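Local coordinates for protein putative citrate lyase, alfa subunit (Streptococcus mutans, PDB 2HJ0) that belongs to the citrate lyase alpha-subunit (CitF) family, built around two large mixed beta sheets with helices packed about them, at residues I121-S124 with G125-D128; G307-T310 with N311-E315; P466-I470 with E471-E475. All blocks are in the same frame, centred on the assembly; numbering follows the deposited sequence.

Interaction 1 of 3, residues I121-S124 with G125-D128; sequences ITSS and GLRD
Ser123 meets the flat peptide group between Gly125 and Leu126. Its hydroxyl comes to the oxygen end of the group, with OG raised about 35° out of the peptide plane. OG lies 2.9 Å from Gly125 O, a weak hydrogen bond. On this same side of the plane lie the CD2 methyl of Leu126 and the CG2 methyl of Ile121. The chain runs on through Arg127 on the other side. Gly125 N, in the preceding peptide, gives a weak hydrogen bond to Ser101 OG. Ser123 OG sits between the backbone N and the carbonyl carbon (chi1 76°), and this turns it toward the returning chain. Leu126 CD2 comes up beside the hydroxyl, 4.0 Å from Ser123 OG. The same methyl faces Ile121 CG2 at 4.4 Å, a loose apolar contact two residues further back on the strand. The side chains of Ile121 and Leu126 both also pack on Ile102 and Val143.

The contact rounds the turn from strand 118-123 to helix 127-135. This is the first connection of a beta-alpha-beta unit that returns to the parallel sheet in strand 143-145, in a Rossmann-like arrangement. Ser124 stands at the bend and points its hydroxyl elsewhere: OG is anti to the backbone N (chi1 171°) and is hydrogen-bonded to Gly398 N. The Ser124 side chain also lies about 3 Å from a bound citric acid molecule.

Interaction 2 of 3, residues G307-T310 with N311-E315; sequences GGIT and NAMVE
Ile309 packs against Met313, modelled as selenomethionine, on the buried side of this strand-to-helix junction. The CG2 branch of Ile309 does most of the touching. It is anti to the backbone N and lies 3.5 Å from Met313 CB. The two side chains cross at about a right angle. The Met313 chain bends at chi2 and chi3, and its end leads away from Ile309; the side chain also touches Thr278 and Ile325. Val314 borders the same branch more loosely, with its CG2 4.3 Å from Ile309 CG2. Ser335 of helix 333-341 touches both Ile309 and Val314.

Thr310 carries the polar part. Its carbonyl is shared by two amides of the first helical turn. Met313 N is 2.8 Å from Thr310 O, and it approaches from above the carbonyl plane, 52° out of it. Val314 N adds a weak bond to the same oxygen, at 3.3 Å. The Thr310 hydroxyl stands between its own backbone N and carbonyl carbon (chi1 81°). From there OG1 accepts a weak bond from Ala312 N at 3.1 Å.

The packing is looser toward solvent: Asn311 and Ala312 are partly exposed, and Glu315 is exposed. The Asn311 side chain leads away from Thr310, with CB its nearest part. Ala312 CB lies beside the Thr310 hydroxyl, with Tyr247 and Thr288 also near.

Short strand 308-309, which pairs in parallel with strand 329-330, thus passes into helix 311-318 through an N-cap threonine.

Interaction 3 of 3, residues P466-I470 with E471-E475; sequences PQLTI and EELKE
A capping box formed by Thr469 and Glu472 opens helix 470-481. Each residue accepts a bond from the other's backbone amide. Thr469 N gives a hydrogen bond to Glu472 OE1, 2.8 Å long with an N-H...O angle of 156°. The carboxylate oxygen is used on its anti side, close to the carboxylate plane. In return, Glu472 N gives a hydrogen bond to Thr469 OG1 at 3.0 Å. The threonine hydroxyl can reach this amide because it sits between its own backbone N and carbonyl carbon (chi1 64°). A weak bond from Thr469 OG1 to Glu472 OE1, 3.3 Å, closes the group. The two side chains cross at about a right angle, with Glu472 extended beyond CG so that its carboxylate reaches back over the cap. Such a negative group at the amino end of a helix probably interacts favourably with the helix dipole.

Backbone bonds continue the turn. Leu473 N meets Thr469 O at 3.2 Å, and Lys474 N meets Ile470 O at the same length. Glu471 is bent at chi2, and its carboxylate comes up against Ile470 CG2, the two side chains crossing at about a right angle.

Apolar side chains pack on the inner side. Ile470 CD1 and Leu473 CD1 are 4.0 Å apart, and their chains cross nearly at right angles. Ile470 touches Phe381 and Phe424, while Thr443 and Ala448 touch Leu473. Leu468, just before the cap, brings its CD1 to 4.5 Å from Leu473 CD2. This links the end of strand 467-468 to the helix. Leu468 (N') and Leu473 (N4) stand as in a hydrophobic staple, here a loose one, beside the capping box.

The three contacts come in series along the chain, and none touches another. All join a strand to the helix that directly follows it. Interaction 1 lies on strand 118-123 in the ten-strand sheet. Interaction 3 starts from strand 467-468, an outermost strand, within this chain, of the nine-strand sheet. Interaction 2 belongs to the small pair 308-309 and 329-330, whose first strand closely follows strand 302-305 of the nine-strand sheet. The centres of interactions 1 and 2 are 24 Å apart, with nearest atoms about 11 Å apart. Interaction 3 is farther out, its centre 32 Å from both. Each contact shapes its own junction, into helices 127-135, 311-318 and 470-481, in a different part of the alpha/beta fold.

Interaction 1 of 3, residues I121-S124 with G125-D128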
loop_
_atom_site.group_PDB
_atom_site.type_symbol
_atom_site.label_atom_id
_atom_site.label_comp_id
_atom_site.label_asym_id
_atom_site.label_seq_id
_atom_site.Cartn_x
_atom_site.Cartn_y
_atom_site.Cartn_z
ATOM N N ILE A 121 4.304 -2.559 -27.634
ATOM C CA ILE A 121 3.281 -3.159 -26.789
ATOM C C ILE A 121 3.880 -4.201 -25.849
ATOM O O ILE A 121 4.767 -4.953 -26.241
ATOM C CB ILE A 121 2.220 -3.883 -27.655
ATOM C CG1 ILE A 121 1.644 -2.925 -28.708
ATOM C CG2 ILE A 121 1.125 -4.456 -26.765
ATOM C CD1 ILE A 121 0.672 -3.599 -29.697
ATOM N N THR A 122 3.403 -4.235 -24.610
ATOM C CA THR A 122 3.844 -5.251 -23.654
ATOM C C THR A 122 2.642 -5.670 -22.807
ATOM O O THR A 122 1.858 -4.819 -22.369
ATOM C CB THR A 122 4.991 -4.756 -22.732
ATOM O OG1 THR A 122 5.378 -5.824 -21.860
ATOM C CG2 THR A 122 4.568 -3.540 -21.904
ATOM N N SER A 123 2.461 -6.976 -22.628
ATOM C CA SER A 123 1.363 -7.484 -21.808
ATOM C C SER A 123 1.364 -8.995 -21.669
ATOM O O SER A 123 2.305 -9.679 -22.089
ATOM C CB SER A 123 0.003 -7.023 -22.344
ATOM O OG SER A 123 -0.388 -7.740 -23.488
ATOM N N SER A 124 0.303 -9.504 -21.054
ATOM C CA SER A 124 0.163 -10.930 -20.832
ATOM C C SER A 124 -0.283 -11.599 -22.120
ATOM O O SER A 124 0.300 -12.594 -22.557
ATOM C CB SER A 124 -0.852 -11.184 -19.709
ATOM O OG SER A 124 -1.181 -12.560 -19.604
ATOM N N GLY A 125 -1.313 -11.039 -22.743
ATOM C CA GLY A 125 -1.806 -11.625 -23.972
ATOM C C GLY A 125 -2.357 -10.624 -24.961
ATOM O O GLY A 125 -2.427 -9.431 -24.690
ATOM N N LEU A 126 -2.758 -11.108 -26.120
ATOM C CA LEU A 126 -3.293 -10.214 -27.121
ATOM C C LEU A 126 -4.654 -10.722 -27.585
ATOM O O LEU A 126 -5.442 -9.969 -28.154
ATOM C CB LEU A 126 -2.308 -10.117 -28.294
ATOM C CG LEU A 126 -0.868 -9.736 -27.930
ATOM C CD1 LEU A 126 0.024 -9.932 -29.133
ATOM C CD2 LEU A 126 -0.811 -8.302 -27.434
ATOM N N ARG A 127 -4.924 -11.998 -27.312
ATOM C CA ARG A 127 -6.171 -12.671 -27.695
ATOM C C ARG A 127 -6.319 -12.764 -29.207
ATOM O O ARG A 127 -5.411 -12.410 -29.952
ATOM C CB ARG A 127 -7.408 -11.977 -27.099
ATOM C CG ARG A 127 -7.527 -12.036 -25.572
ATOM C CD ARG A 127 -7.385 -13.461 -25.011
ATOM N NE ARG A 127 -7.245 -13.482 -23.546
ATOM C CZ ARG A 127 -6.877 -14.551 -22.838
ATOM N NH1 ARG A 127 -6.777 -14.477 -21.518
ATOM N NH2 ARG A 127 -6.602 -15.698 -23.453
ATOM N N ASP A 128 -7.486 -13.233 -29.638
ATOM C CA ASP A 128 -7.819 -13.440 -31.047
ATOM C C ASP A 128 -7.501 -12.321 -32.042
ATOM O O ASP A 128 -6.561 -12.432 -32.830
ATOM C CB ASP A 128 -9.304 -13.809 -31.158
ATOM C CG ASP A 128 -9.685 -15.005 -30.279
ATOM O OD1 ASP A 128 -9.063 -16.090 -30.421
ATOM O OD2 ASP A 128 -10.614 -14.867 -29.450
#

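Interaction 2 of 3, residues G307-T310 with N311-E315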
loop_
_atom_site.group_PDB
_atom_site.type_symbol
_atom_site.label_atom_id
_atom_site.label_comp_id
_atom_site.label_asym_id
_atom_site.label_seq_id
_atom_site.Cartn_x
_atom_site.Cartn_y
_atom_site.Cartn_z
ATOM N N GLY A 307 -5.232 -16.851 -6.878
ATOM C CA GLY A 307 -5.487 -16.579 -8.283
ATOM C C GLY A 307 -6.673 -15.735 -8.678
ATOM O O GLY A 307 -6.985 -14.708 -8.069
ATOM N N GLY A 308 -7.262 -16.167 -9.787
ATOM C CA GLY A 308 -8.441 -15.545 -10.324
ATOM C C GLY A 308 -9.504 -16.388 -9.668
ATOM O O GLY A 308 -9.604 -17.595 -9.910
ATOM N N ILE A 309 -10.271 -15.742 -8.805
ATOM C CA ILE A 309 -11.313 -16.394 -8.055
ATOM C C ILE A 309 -12.560 -16.582 -8.891
ATOM O O ILE A 309 -12.819 -15.797 -9.791
ATOM C CB ILE A 309 -11.625 -15.559 -6.823
ATOM C CG1 ILE A 309 -10.320 -15.289 -6.068
ATOM C CG2 ILE A 309 -12.659 -16.256 -5.956
ATOM C CD1 ILE A 309 -9.503 -16.540 -5.741
ATOM N N THR A 310 -13.299 -17.656 -8.618
ATOM C CA THR A 310 -14.562 -17.947 -9.311
ATOM C C THR A 310 -15.546 -18.259 -8.197
ATOM O O THR A 310 -15.136 -18.445 -7.050
ATOM C CB THR A 310 -14.487 -19.180 -10.206
ATOM O OG1 THR A 310 -14.639 -20.348 -9.402
ATOM C CG2 THR A 310 -13.163 -19.247 -10.917
ATOM N N ASN A 311 -16.832 -18.323 -8.526
ATOM C CA ASN A 311 -17.842 -18.616 -7.516
ATOM C C ASN A 311 -17.576 -19.920 -6.779
ATOM O O ASN A 311 -17.926 -20.033 -5.611
ATOM C CB ASN A 311 -19.238 -18.652 -8.136
ATOM C CG ASN A 311 -20.330 -18.880 -7.102
ATOM O OD1 ASN A 311 -20.918 -19.961 -7.041
ATOM N ND2 ASN A 311 -20.598 -17.864 -6.273
ATOM N N ALA A 312 -16.955 -20.893 -7.448
ATOM C CA ALA A 312 -16.656 -22.172 -6.809
ATOM C C ALA A 312 -15.764 -21.937 -5.612
ATOM O O ALA A 312 -15.864 -22.613 -4.585
ATOM C CB ALA A 312 -15.975 -23.093 -7.767
HETATM N N MSE A 313 -14.894 -20.947 -5.748
HETATM C CA MSE A 313 -13.971 -20.598 -4.685
HETATM C C MSE A 313 -14.699 -19.938 -3.518
HETATM O O MSE A 313 -14.405 -20.217 -2.359
HETATM C CB MSE A 313 -12.893 -19.668 -5.232
HETATM C CG MSE A 313 -11.527 -20.052 -4.746
HETATM SE SE MSE A 313 -11.231 -21.959 -5.034
HETATM C CE MSE A 313 -9.644 -21.785 -6.170
ATOM N N VAL A 314 -15.653 -19.069 -3.836
ATOM C CA VAL A 314 -16.424 -18.391 -2.816
ATOM C C VAL A 314 -17.229 -19.456 -2.097
ATOM O O VAL A 314 -17.371 -19.446 -0.871
ATOM C CB VAL A 314 -17.395 -17.372 -3.429
ATOM C CG1 VAL A 314 -18.099 -16.579 -2.327
ATOM C CG2 VAL A 314 -16.652 -16.449 -4.365
ATOM N N GLU A 315 -17.743 -20.388 -2.881
ATOM C CA GLU A 315 -18.532 -21.489 -2.353
ATOM C C GLU A 315 -17.734 -22.174 -1.247
ATOM O O GLU A 315 -18.233 -22.339 -0.145
ATOM C CB GLU A 315 -18.842 -22.486 -3.473
ATOM C CG GLU A 315 -20.277 -22.988 -3.532
ATOM C CD GLU A 315 -21.156 -22.213 -4.510
ATOM O OE1 GLU A 315 -21.599 -21.085 -4.191
ATOM O OE2 GLU A 315 -21.404 -22.744 -5.612
#

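Interaction 3 of 3, residues P466-I470 with E471-E475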
loop_
_atom_site.group_PDB
_atom_site.type_symbol
_atom_site.label_atom_id
_atom_site.label_comp_id
_atom_site.label_asym_id
_atom_site.label_seq_id
_atom_site.Cartn_x
_atom_site.Cartn_y
_atom_site.Cartn_z
ATOM N N PRO A 466 -4.000 -44.660 -14.275
ATOM C CA PRO A 466 -3.037 -45.017 -15.322
ATOM C C PRO A 466 -1.914 -44.015 -15.444
ATOM O O PRO A 466 -2.150 -42.823 -15.568
ATOM C CB PRO A 466 -3.903 -45.124 -16.579
ATOM C CG PRO A 466 -5.065 -44.233 -16.285
ATOM C CD PRO A 466 -5.352 -44.465 -14.824
ATOM N N GLN A 467 -0.685 -44.506 -15.373
ATOM C CA GLN A 467 0.483 -43.644 -15.483
ATOM C C GLN A 467 1.311 -43.972 -16.734
ATOM O O GLN A 467 1.521 -45.136 -17.059
ATOM C CB GLN A 467 1.351 -43.798 -14.240
ATOM C CG GLN A 467 0.638 -43.414 -12.966
ATOM C CD GLN A 467 1.505 -43.576 -11.745
ATOM O OE1 GLN A 467 2.659 -43.156 -11.735
ATOM N NE2 GLN A 467 0.953 -44.177 -10.702
ATOM N N LEU A 468 1.784 -42.942 -17.428
ATOM C CA LEU A 468 2.585 -43.143 -18.619
ATOM C C LEU A 468 3.712 -42.120 -18.668
ATOM O O LEU A 468 3.896 -41.324 -17.740
ATOM C CB LEU A 468 1.726 -43.010 -19.880
ATOM C CG LEU A 468 0.343 -43.654 -19.903
ATOM C CD1 LEU A 468 -0.612 -42.771 -19.105
ATOM C CD2 LEU A 468 -0.169 -43.782 -21.325
ATOM N N THR A 469 4.466 -42.152 -19.762
ATOM C CA THR A 469 5.566 -41.223 -19.977
ATOM C C THR A 469 5.036 -40.139 -20.896
ATOM O O THR A 469 4.081 -40.368 -21.630
ATOM C CB THR A 469 6.748 -41.908 -20.683
ATOM O OG1 THR A 469 6.345 -42.314 -21.998
ATOM C CG2 THR A 469 7.210 -43.128 -19.901
ATOM N N ILE A 470 5.645 -38.963 -20.866
ATOM C CA ILE A 470 5.190 -37.889 -21.734
ATOM C C ILE A 470 5.292 -38.348 -23.200
ATOM O O ILE A 470 4.457 -37.978 -24.026
ATOM C CB ILE A 470 6.017 -36.574 -21.482
ATOM C CG1 ILE A 470 5.396 -35.397 -22.225
ATOM C CG2 ILE A 470 7.441 -36.749 -21.955
ATOM C CD1 ILE A 470 3.974 -35.101 -21.830
ATOM N N GLU A 471 6.289 -39.173 -23.521
ATOM C CA GLU A 471 6.440 -39.655 -24.895
ATOM C C GLU A 471 5.261 -40.517 -25.321
ATOM O O GLU A 471 4.825 -40.471 -26.476
ATOM C CB GLU A 471 7.727 -40.468 -25.074
ATOM C CG GLU A 471 9.020 -39.671 -24.959
ATOM C CD GLU A 471 9.362 -39.303 -23.518
ATOM O OE1 GLU A 471 9.187 -40.169 -22.622
ATOM O OE2 GLU A 471 9.822 -38.154 -23.293
ATOM N N GLU A 472 4.749 -41.314 -24.392
ATOM C CA GLU A 472 3.611 -42.173 -24.697
ATOM C C GLU A 472 2.352 -41.365 -24.955
ATOM O O GLU A 472 1.523 -41.758 -25.774
ATOM C CB GLU A 472 3.369 -43.157 -23.566
ATOM C CG GLU A 472 4.464 -44.172 -23.439
ATOM C CD GLU A 472 4.261 -45.076 -22.252
ATOM O OE1 GLU A 472 4.038 -44.547 -21.141
ATOM O OE2 GLU A 472 4.331 -46.313 -22.419
ATOM N N LEU A 473 2.207 -40.241 -24.261
ATOM C CA LEU A 473 1.048 -39.386 -24.455
ATOM C C LEU A 473 1.065 -38.798 -25.865
ATOM O O LEU A 473 0.031 -38.699 -26.515
ATOM C CB LEU A 473 1.039 -38.254 -23.425
ATOM C CG LEU A 473 0.694 -38.650 -21.993
ATOM C CD1 LEU A 473 0.735 -37.418 -21.107
ATOM C CD2 LEU A 473 -0.693 -39.285 -21.948
ATOM N N LYS A 474 2.255 -38.415 -26.318
ATOM C CA LYS A 474 2.429 -37.840 -27.637
ATOM C C LYS A 474 2.062 -38.869 -28.697
ATOM O O LYS A 474 1.280 -38.583 -29.609
ATOM C CB LYS A 474 3.871 -37.376 -27.818
ATOM C CG LYS A 474 4.132 -36.638 -29.115
ATOM C CD LYS A 474 4.485 -37.587 -30.239
ATOM C CE LYS A 474 5.825 -38.218 -29.982
ATOM N NZ LYS A 474 6.159 -39.195 -31.034
ATOM N N GLU A 475 2.616 -40.070 -28.574
ATOM C CA GLU A 475 2.332 -41.144 -29.523
ATOM C C GLU A 475 0.850 -41.471 -29.511
ATOM O O GLU A 475 0.228 -41.683 -30.556
ATOM C CB GLU A 475 3.139 -42.387 -29.155
ATOM C CG GLU A 475 4.628 -42.158 -29.236
ATOM C CD GLU A 475 5.443 -43.137 -28.390
ATOM O OE1 GLU A 475 6.697 -42.989 -28.372
ATOM O OE2 GLU A 475 4.837 -44.041 -27.746
#